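Local coordinates for dual oxidase maturation factor 1 (Mus musculus, PDB 6WXU), which probably supports the maturation of the dual oxidase DUOX1 and its transport from the endoplasmic reticulum to the plasma membrane, at residues Thr22-Ile27 and Ile67-Phe72; Gly79-Asn84 and Leu236-Ala241; Val97-Gln102 and Ile110-Thr115. All coordinates share one frame; numbering follows the deposited sequence.

Contact 1: residues Thr22-Ile27 and Ile67-Phe72. With PLC (diundecyl phosphatidyl choline), chain O.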
loop_
_atom_site.group_PDB
_atom_site.type_symbol
_atom_site.label_atom_id
_atom_site.label_comp_id
_atom_site.label_asym_id
_atom_site.label_seq_id
_atom_site.Cartn_x
_atom_site.Cartn_y
_atom_site.Cartn_z
ATOM N N THR B 22 21.199 3.749 15.431
ATOM C CA THR B 22 22.192 2.972 14.698
ATOM C C THR B 22 23.136 3.869 13.909
ATOM O O THR B 22 24.357 3.685 13.954
ATOM C CB THR B 22 21.503 1.973 13.770
ATOM O OG1 THR B 22 20.518 2.650 12.983
ATOM C CG2 THR B 22 20.834 0.881 14.577
ATOM N N THR B 23 22.594 4.845 13.183
ATOM C CA THR B 23 23.425 5.720 12.364
ATOM C C THR B 23 24.312 6.643 13.183
ATOM O O THR B 23 25.098 7.388 12.595
ATOM C CB THR B 23 22.554 6.549 11.420
ATOM O OG1 THR B 23 23.384 7.416 10.642
ATOM C CG2 THR B 23 21.561 7.381 12.201
ATOM N N LEU B 24 24.208 6.622 14.508
ATOM C CA LEU B 24 25.140 7.320 15.383
ATOM C C LEU B 24 26.178 6.385 15.980
ATOM O O LEU B 24 27.350 6.756 16.101
ATOM C CB LEU B 24 24.382 8.023 16.510
ATOM C CG LEU B 24 25.220 8.747 17.561
ATOM C CD1 LEU B 24 25.979 9.893 16.932
ATOM C CD2 LEU B 24 24.343 9.244 18.693
ATOM N N ALA B 25 25.766 5.174 16.356
ATOM C CA ALA B 25 26.721 4.181 16.822
ATOM C C ALA B 25 27.713 3.817 15.733
ATOM O O ALA B 25 28.884 3.551 16.025
ATOM C CB ALA B 25 25.987 2.936 17.310
ATOM N N VAL B 26 27.272 3.809 14.474
ATOM C CA VAL B 26 28.186 3.536 13.369
ATOM C C VAL B 26 29.293 4.580 13.325
ATOM O O VAL B 26 30.479 4.251 13.211
ATOM C CB VAL B 26 27.414 3.477 12.040
ATOM C CG1 VAL B 26 28.376 3.435 10.879
ATOM C CG2 VAL B 26 26.518 2.265 12.016
ATOM N N ILE B 27 28.923 5.856 13.431
ATOM C CA ILE B 27 29.908 6.932 13.375
ATOM C C ILE B 27 30.864 6.849 14.556
ATOM O O ILE B 27 32.085 6.988 14.399
ATOM C CB ILE B 27 29.192 8.293 13.321
ATOM C CG1 ILE B 27 28.394 8.411 12.025
ATOM C CG2 ILE B 27 30.184 9.418 13.452
ATOM C CD1 ILE B 27 27.520 9.623 11.965
ATOM N N ILE B 67 30.715 17.060 12.156
ATOM C CA ILE B 67 30.015 17.530 10.961
ATOM C C ILE B 67 29.095 16.453 10.409
ATOM O O ILE B 67 28.038 16.756 9.845
ATOM C CB ILE B 67 31.022 17.989 9.892
ATOM C CG1 ILE B 67 31.868 19.143 10.411
ATOM C CG2 ILE B 67 30.307 18.412 8.635
ATOM C CD1 ILE B 67 32.988 19.513 9.482
ATOM N N LEU B 68 29.464 15.189 10.569
ATOM C CA LEU B 68 28.690 14.094 10.006
ATOM C C LEU B 68 27.606 13.598 10.947
ATOM O O LEU B 68 26.558 13.140 10.483
ATOM C CB LEU B 68 29.621 12.939 9.639
ATOM C CG LEU B 68 29.177 11.986 8.538
ATOM C CD1 LEU B 68 28.957 12.738 7.247
ATOM C CD2 LEU B 68 30.223 10.917 8.355
ATOM N N ALA B 69 27.830 13.676 12.258
ATOM C CA ALA B 69 26.836 13.206 13.215
ATOM C C ALA B 69 25.738 14.228 13.443
ATOM O O ALA B 69 24.597 13.853 13.723
ATOM C CB ALA B 69 27.506 12.864 14.543
ATOM N N VAL B 70 26.065 15.514 13.341
ATOM C CA VAL B 70 25.063 16.557 13.500
ATOM C C VAL B 70 24.081 16.545 12.339
ATOM O O VAL B 70 22.910 16.900 12.501
ATOM C CB VAL B 70 25.770 17.914 13.654
ATOM C CG1 VAL B 70 25.124 18.961 12.794
ATOM C CG2 VAL B 70 25.768 18.336 15.101
ATOM N N ASN B 71 24.525 16.117 11.159
ATOM C CA ASN B 71 23.642 16.084 10.001
ATOM C C ASN B 71 22.512 15.084 10.202
ATOM O O ASN B 71 21.340 15.400 9.969
ATOM C CB ASN B 71 24.452 15.748 8.750
ATOM C CG ASN B 71 23.694 16.012 7.476
ATOM O OD1 ASN B 71 22.531 15.646 7.341
ATOM N ND2 ASN B 71 24.352 16.653 6.526
ATOM N N PHE B 72 22.841 13.872 10.629
ATOM C CA PHE B 72 21.848 12.828 10.828
ATOM C C PHE B 72 21.199 12.881 12.201
ATOM O O PHE B 72 20.317 12.068 12.485
ATOM C CB PHE B 72 22.483 11.454 10.612
ATOM C CG PHE B 72 23.110 11.291 9.266
ATOM C CD1 PHE B 72 22.328 11.189 8.136
ATOM C CD2 PHE B 72 24.482 11.243 9.129
ATOM C CE1 PHE B 72 22.900 11.044 6.898
ATOM C CE2 PHE B 72 25.057 11.096 7.893
ATOM C CZ PHE B 72 24.265 10.997 6.776
HETATM C C1 PLC O . 20.698 -0.828 10.170
HETATM C C2 PLC O . 22.072 -0.279 9.860
HETATM C C3 PLC O . 21.958 1.132 9.373
HETATM C C4 PLC O . 17.203 2.511 10.130
HETATM C C5 PLC O . 18.211 3.659 10.273
HETATM C C6 PLC O . 18.071 3.928 12.700
HETATM C C7 PLC O . 18.742 5.723 11.411
HETATM C C8 PLC O . 16.469 5.028 11.254
HETATM C "C'" PLC O . 24.052 -1.042 11.068
HETATM C "C1'" PLC O . 24.906 -1.229 12.282
HETATM C "C2'" PLC O . 25.984 -2.252 11.983
HETATM C "C3'" PLC O . 27.401 -1.909 12.434
HETATM C "C4'" PLC O . 28.324 -1.431 11.315
HETATM C "C5'" PLC O . 29.713 -1.673 11.848
HETATM C "C6'" PLC O . 30.753 -0.651 11.486
HETATM C "C7'" PLC O . 31.720 -0.593 12.657
HETATM C "C8'" PLC O . 33.195 -0.436 12.300
HETATM C "C9'" PLC O . 33.982 -1.740 12.332
HETATM C "CA'" PLC O . 34.726 -2.026 13.611
HETATM C "CB'" PLC O . 35.670 -3.172 13.410
HETATM C CB PLC O . 23.547 2.922 8.831
HETATM C C1B PLC O . 24.939 3.315 8.447
HETATM C C2B PLC O . 24.975 4.692 7.823
HETATM C C3B PLC O . 26.339 5.307 8.067
HETATM C C4B PLC O . 26.414 6.655 7.400
HETATM C C5B PLC O . 27.810 6.880 6.867
HETATM C C6B PLC O . 28.758 6.978 8.034
HETATM C C7B PLC O . 30.143 6.504 7.655
HETATM C C8B PLC O . 30.756 7.397 6.601
HETATM C C9B PLC O . 32.270 7.453 6.779
HETATM C CAA PLC O . 32.884 8.445 5.820
HETATM C CBA PLC O . 32.015 8.587 4.592
HETATM O "O'" PLC O . 24.382 -1.510 10.039
HETATM O OB PLC O . 22.634 3.698 8.835
HETATM O O2 PLC O . 22.849 -0.264 11.054
HETATM O O3 PLC O . 23.274 1.572 9.212
HETATM O O1P PLC O . 18.494 0.617 11.772
HETATM O O2P PLC O . 17.379 -1.056 10.206
HETATM O O3P PLC O . 19.636 -0.064 9.622
HETATM O O4P PLC O . 17.735 1.313 9.554
HETATM N N PLC O . 17.854 4.559 11.394
HETATM P P PLC O . 18.268 0.091 10.415
#

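Contact 2: residues Gly79-Asn84 and Leu236-Ala241. With NAG (2-acetamido-2-deoxy-beta-D-glucopyranose), chain M.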
loop_
_atom_site.group_PDB
_atom_site.type_symbol
_atom_site.label_atom_id
_atom_site.label_comp_id
_atom_site.label_asym_id
_atom_site.label_seq_id
_atom_site.Cartn_x
_atom_site.Cartn_y
_atom_site.Cartn_z
ATOM N N GLY B 79 11.771 19.577 22.612
ATOM C CA GLY B 79 10.830 19.967 23.639
ATOM C C GLY B 79 10.431 18.759 24.461
ATOM O O GLY B 79 10.612 17.614 24.046
ATOM N N HIS B 80 9.876 19.033 25.638
ATOM C CA HIS B 80 9.611 17.977 26.604
ATOM C C HIS B 80 8.612 18.477 27.635
ATOM O O HIS B 80 8.681 19.632 28.056
ATOM C CB HIS B 80 10.903 17.533 27.292
ATOM C CG HIS B 80 10.718 16.416 28.266
ATOM N ND1 HIS B 80 10.666 15.095 27.880
ATOM C CD2 HIS B 80 10.573 16.421 29.612
ATOM C CE1 HIS B 80 10.496 14.334 28.946
ATOM N NE2 HIS B 80 10.434 15.114 30.010
ATOM N N VAL B 81 7.696 17.600 28.043
ATOM C CA VAL B 81 6.696 17.939 29.048
ATOM C C VAL B 81 6.150 16.644 29.628
ATOM O O VAL B 81 6.204 15.592 28.995
ATOM C CB VAL B 81 5.567 18.816 28.448
ATOM C CG1 VAL B 81 4.596 17.973 27.654
ATOM C CG2 VAL B 81 4.848 19.574 29.538
ATOM N N ASN B 82 5.634 16.722 30.851
ATOM C CA ASN B 82 5.012 15.599 31.538
ATOM C C ASN B 82 3.527 15.896 31.690
ATOM O O ASN B 82 3.156 16.887 32.325
ATOM C CB ASN B 82 5.666 15.371 32.901
ATOM C CG ASN B 82 4.904 14.389 33.761
ATOM O OD1 ASN B 82 5.055 13.179 33.622
ATOM N ND2 ASN B 82 4.090 14.906 34.667
ATOM N N ALA B 83 2.683 15.042 31.115
ATOM C CA ALA B 83 1.254 15.306 31.061
ATOM C C ALA B 83 0.470 14.019 31.260
ATOM O O ALA B 83 1.007 12.917 31.145
ATOM C CB ALA B 83 0.859 15.947 29.729
ATOM N N ASN B 84 -0.816 14.176 31.566
ATOM C CA ASN B 84 -1.771 13.075 31.588
ATOM C C ASN B 84 -2.622 13.154 30.331
ATOM O O ASN B 84 -3.310 14.154 30.110
ATOM C CB ASN B 84 -2.666 13.138 32.821
ATOM C CG ASN B 84 -1.890 13.215 34.099
ATOM O OD1 ASN B 84 -0.716 12.873 34.146
ATOM N ND2 ASN B 84 -2.545 13.667 35.153
ATOM N N LEU B 236 0.728 23.651 21.113
ATOM C CA LEU B 236 1.025 22.234 21.255
ATOM C C LEU B 236 0.485 21.729 22.583
ATOM O O LEU B 236 1.199 21.063 23.335
ATOM C CB LEU B 236 2.526 21.985 21.153
ATOM C CG LEU B 236 3.166 22.193 19.783
ATOM C CD1 LEU B 236 4.668 22.249 19.911
ATOM C CD2 LEU B 236 2.767 21.077 18.856
ATOM N N ARG B 237 -0.765 22.061 22.888
ATOM C CA ARG B 237 -1.365 21.669 24.154
ATOM C C ARG B 237 -1.658 20.176 24.168
ATOM O O ARG B 237 -2.246 19.641 23.226
ATOM C CB ARG B 237 -2.652 22.451 24.386
ATOM C CG ARG B 237 -2.578 23.893 23.955
ATOM C CD ARG B 237 -1.708 24.681 24.888
ATOM N NE ARG B 237 -2.352 24.887 26.178
ATOM C CZ ARG B 237 -2.721 26.074 26.639
ATOM N NH1 ARG B 237 -3.299 26.175 27.827
ATOM N NH2 ARG B 237 -2.501 27.160 25.917
ATOM N N LEU B 238 -1.255 19.503 25.244
ATOM C CA LEU B 238 -1.534 18.082 25.451
ATOM C C LEU B 238 -2.226 17.942 26.802
ATOM O O LEU B 238 -1.581 17.675 27.815
ATOM C CB LEU B 238 -0.262 17.261 25.399
ATOM C CG LEU B 238 0.416 17.091 24.049
ATOM C CD1 LEU B 238 1.896 16.896 24.253
ATOM C CD2 LEU B 238 -0.174 15.904 23.328
ATOM N N GLY B 239 -3.542 18.106 26.811
ATOM C CA GLY B 239 -4.273 18.091 28.059
ATOM C C GLY B 239 -4.043 19.349 28.868
ATOM O O GLY B 239 -4.323 20.455 28.399
ATOM N N THR B 240 -3.524 19.195 30.083
ATOM C CA THR B 240 -3.265 20.315 30.976
ATOM C C THR B 240 -1.852 20.864 30.854
ATOM O O THR B 240 -1.473 21.733 31.645
ATOM C CB THR B 240 -3.520 19.904 32.426
ATOM O OG1 THR B 240 -3.192 18.520 32.593
ATOM C CG2 THR B 240 -4.970 20.135 32.803
ATOM N N ALA B 241 -1.069 20.387 29.893
ATOM C CA ALA B 241 0.326 20.772 29.759
ATOM C C ALA B 241 0.589 21.331 28.371
ATOM O O ALA B 241 0.038 20.841 27.382
ATOM C CB ALA B 241 1.250 19.586 30.021
HETATM C C1 NAG M . -1.929 13.793 36.444
HETATM C C2 NAG M . -1.483 15.228 36.703
HETATM C C3 NAG M . -0.890 15.352 38.100
HETATM C C4 NAG M . -1.873 14.832 39.138
HETATM C C5 NAG M . -2.298 13.412 38.786
HETATM C C6 NAG M . -3.369 12.880 39.706
HETATM C C7 NAG M . -0.513 16.911 35.210
HETATM C C8 NAG M . 0.541 17.200 34.188
HETATM N N2 NAG M . -0.526 15.670 35.704
HETATM O O3 NAG M . -0.587 16.716 38.364
HETATM O O4 NAG M . -1.271 14.836 40.426
HETATM O O5 NAG M . -2.844 13.383 37.460
HETATM O O6 NAG M . -3.936 13.926 40.484
HETATM O O7 NAG M . -1.319 17.759 35.569
#

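Contact 3: residues Val97-Gln102 and Ile110-Thr115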
loop_
_atom_site.group_PDB
_atom_site.type_symbol
_atom_site.label_atom_id
_atom_site.label_comp_id
_atom_site.label_asym_id
_atom_site.label_seq_id
_atom_site.Cartn_x
_atom_site.Cartn_y
_atom_site.Cartn_z
ATOM N N VAL B 97 2.391 10.252 31.138
ATOM C CA VAL B 97 3.483 10.021 30.211
ATOM C C VAL B 97 4.449 11.202 30.247
ATOM O O VAL B 97 4.230 12.195 30.933
ATOM C CB VAL B 97 2.980 9.781 28.776
ATOM C CG1 VAL B 97 2.342 8.427 28.672
ATOM C CG2 VAL B 97 1.995 10.853 28.392
ATOM N N ASP B 98 5.536 11.061 29.491
ATOM C CA ASP B 98 6.538 12.097 29.254
ATOM C C ASP B 98 6.629 12.293 27.747
ATOM O O ASP B 98 7.382 11.592 27.071
ATOM C CB ASP B 98 7.894 11.713 29.825
ATOM C CG ASP B 98 7.909 11.687 31.329
ATOM O OD1 ASP B 98 6.839 11.867 31.936
ATOM O OD2 ASP B 98 8.996 11.490 31.910
ATOM N N VAL B 99 5.871 13.245 27.223
ATOM C CA VAL B 99 5.854 13.499 25.788
ATOM C C VAL B 99 7.038 14.379 25.414
ATOM O O VAL B 99 7.453 15.253 26.178
ATOM C CB VAL B 99 4.519 14.148 25.374
ATOM C CG1 VAL B 99 4.254 13.917 23.908
ATOM C CG2 VAL B 99 3.388 13.598 26.207
ATOM N N GLY B 100 7.587 14.153 24.231
ATOM C CA GLY B 100 8.734 14.921 23.779
ATOM C C GLY B 100 8.755 15.057 22.277
ATOM O O GLY B 100 8.200 14.231 21.551
ATOM N N LEU B 101 9.405 16.118 21.808
ATOM C CA LEU B 101 9.602 16.380 20.391
ATOM C C LEU B 101 11.088 16.495 20.102
ATOM O O LEU B 101 11.859 16.976 20.933
ATOM C CB LEU B 101 8.912 17.668 19.954
ATOM C CG LEU B 101 7.520 17.591 19.345
ATOM C CD1 LEU B 101 7.058 18.980 18.994
ATOM C CD2 LEU B 101 7.540 16.718 18.119
ATOM N N GLN B 102 11.484 16.064 18.909
ATOM C CA GLN B 102 12.882 16.144 18.495
ATOM C C GLN B 102 12.894 16.404 16.993
ATOM O O GLN B 102 12.783 15.468 16.201
ATOM C CB GLN B 102 13.631 14.870 18.849
ATOM C CG GLN B 102 14.005 14.752 20.305
ATOM C CD GLN B 102 14.776 13.494 20.588
ATOM O OE1 GLN B 102 14.621 12.493 19.896
ATOM N NE2 GLN B 102 15.626 13.537 21.603
ATOM N N ILE B 110 9.059 11.564 17.717
ATOM C CA ILE B 110 8.108 11.806 18.794
ATOM C C ILE B 110 8.218 10.663 19.789
ATOM O O ILE B 110 8.165 9.492 19.400
ATOM C CB ILE B 110 6.674 11.926 18.256
ATOM C CG1 ILE B 110 6.614 12.958 17.136
ATOM C CG2 ILE B 110 5.720 12.301 19.364
ATOM C CD1 ILE B 110 5.312 12.984 16.429
ATOM N N THR B 111 8.363 10.996 21.068
ATOM C CA THR B 111 8.568 10.002 22.112
ATOM C C THR B 111 7.451 10.099 23.138
ATOM O O THR B 111 7.258 11.153 23.748
ATOM C CB THR B 111 9.919 10.193 22.801
ATOM O OG1 THR B 111 9.761 11.073 23.917
ATOM C CG2 THR B 111 10.933 10.788 21.845
ATOM N N LEU B 112 6.726 9.002 23.332
ATOM C CA LEU B 112 5.751 8.864 24.407
ATOM C C LEU B 112 6.262 7.792 25.357
ATOM O O LEU B 112 6.499 6.657 24.936
ATOM C CB LEU B 112 4.372 8.490 23.857
ATOM C CG LEU B 112 3.165 8.617 24.795
ATOM C CD1 LEU B 112 2.610 10.023 24.779
ATOM C CD2 LEU B 112 2.076 7.619 24.461
ATOM N N THR B 113 6.445 8.145 26.625
ATOM C CA THR B 113 7.003 7.218 27.604
ATOM C C THR B 113 6.303 7.415 28.935
ATOM O O THR B 113 6.349 8.509 29.497
ATOM C CB THR B 113 8.507 7.425 27.776
ATOM O OG1 THR B 113 9.177 7.165 26.539
ATOM C CG2 THR B 113 9.043 6.495 28.840
ATOM N N GLY B 114 5.670 6.363 29.442
ATOM C CA GLY B 114 4.980 6.470 30.712
ATOM C C GLY B 114 5.924 6.805 31.847
ATOM O O GLY B 114 7.129 6.575 31.780
ATOM N N THR B 115 5.362 7.372 32.912
ATOM C CA THR B 115 6.205 7.676 34.060
ATOM C C THR B 115 6.494 6.378 34.809
ATOM O O THR B 115 7.649 6.145 35.193
ATOM C CB THR B 115 5.574 8.732 34.963
ATOM O OG1 THR B 115 4.152 8.694 34.825
ATOM C CG2 THR B 115 6.076 10.105 34.588
#

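Contact 1: residues Thr22-Ile27 and Ile67-Phe72
Ile27 of helix 22-41 reaches across to Leu68, Ala69 and Phe72 of helix 50-72, and its outermost carbon makes the touch. Its CB is directed at the other helix. CG1 leaves CB anti to the carbonyl carbon, and the chain then runs on extended (chi2 172°), which delivers CD1 tip-first against the facing backbone. There CD1 rests 3.9 Å from the carbonyl O of Leu68 and 4.1 Å from CB of Ala69, with Phe72 CD2 more loosely beside it, at 4.5 Å. Leu24, about one turn earlier, comes at the Ala69 methyl: its CD1 lies 4.1 Å from Ala69 CB, so the small alanine receives two branched tips. At the outer end of the pair, Thr23 and Phe72 cross at about a right angle, with Thr23 OG1 4.1 Å from Phe72 CG. The interface is thin and apolar, the short axes being 10.0 Å apart and antiparallel at 176°.

The bound diundecyl phosphatidyl choline takes up the flank. A choline methyl, C7, meets Thr23 CG2 at 3.4 Å, the two methyls of Val26 lie against the first few carbons of the acyl chains, CG1 near C3B and CG2 near C1' and C1B, and one of those chains continues far enough for its C8B to reach Leu68 CD2 at 4.0 Å. On its own side, Leu68 also touches Trp185 of helix 170-199. The whole is an antiparallel pair of neighbouring helices, both predicted to span the membrane, meeting near their extracellular ends, with a phospholipid tail that touches both helices along one flank.

Contact 2: residues Gly79-Asn84 and Leu236-Ala241
Val81 and Ala83, on the strand that leads to the N-glycosylated Asn84, rest against Leu238 and Ala241, the two ends of a type II' beta turn. Ala241 is the middle of the contact. Its CB sits 3.6 Å from Val81 CG2 and 3.7 Å from Ala83 CB, so a single methyl is flanked by two side chains of the same strand face. In Val81, chi1 of 78° puts CG1 between the backbone N and the carbonyl carbon and CG2 anti to the N, which turns CG2 onto Ala241, while CG1 makes a looser approach to Leu238 CD1 at 4.5 Å. The methyl of Ala83 also lies over the carbonyl O of Leu238.

The turn is closed by its own backbone: Leu238 N donates to Ala241 O at 2.8 Å, and the return bond from Ala241 N is weak. Gly239 takes the positive phi (73°) that a type II' turn needs at its second residue. Just beyond, Asn84 ND2 is bonded to C1 of the sugar at 1.4 Å, and the acetamide methyl C8 folds back to 3.7 Å from Ala83 CA. Asn84 OD1 has a weak hydrogen bond to Ser96.

Leu238 continues inward to Val99 of strand 94-103 and to Pro153 and Tyr156 of helix 152-159. Through Leu238 the turn thus touches both that helix and strand 94-103, while Ala241 rests on strand 77-86, which lies between strands 94-103 and 245-247 in the sheet.

Contact 3: residues Val97-Gln102 and Ile110-Thr115
Asp98 N donates to Thr113 O at 2.7 Å, and the N-H meets the carbonyl at a bent 138°, tilted from its plane. Further along, Gly100 and Thr111 form an antiparallel hydrogen-bonded pair. Thr111 N to Gly100 O is long, 3.3 Å, yet nearly straight at 171°, whereas the return bond from Gly100 N is weak. The Thr111 carbonyl also receives a CA-H...O contact from Val99 CA at 3.4 Å.

At the edge of this ladder the Asp98 carboxylate crosses Thr115 at about a right angle, OD1 lying against CG2, while Thr115 OG1 is hydrogen-bonded to the Ser96 carbonyl O. An alanine in place of Asp98 would probably leave the Thr115 methyl, and His80 on the neighbouring strand, without the carboxylate they lean on.

Much of the apolar packing centres on Leu112, whose CD1 lies 3.8 Å from Val97 CG2 and 3.9 Å from Val99 CG2. Its CG is anti to the backbone N (chi1 -166°), which lays the side chain alongside Val99, pointing the same way. Leu101 and Ile110, a non-hydrogen-bonded pair, run side by side likewise, with Leu101 CD2 4.0 Å from Ile110 CG1. Helix 152-159 covers this face, touching Val99, Ile110 and Leu112. The arrangement is that of a beta hairpin, strands 94-103 and 108-111, inside a five-stranded antiparallel sheet packed on a helix.

Overall arrangement
Contacts 2 and 3 share one sheet, predicted to be extracellular, through strands 77-86 and 94-103, the turn of contact 2 lying outside it; their centres are about 9 Å apart. These neighbours are joined by probable hydrogen bonds from Leu101 N to Gly79 O and from Val97 N to Ala83 O. Contact 3 is nested inside the loop closed by contact 2. Contact 1 stands apart, about 30 Å and 23 Å centre to centre from contacts 2 and 3, among the predicted membrane helices. Contacts 2 and 3 are mostly buried, contact 1 partly, with lipid on its flank. Backbone bonds dominate contact 3, whereas contacts 1 and 2 rely on apolar tips, the latter beside a sugar.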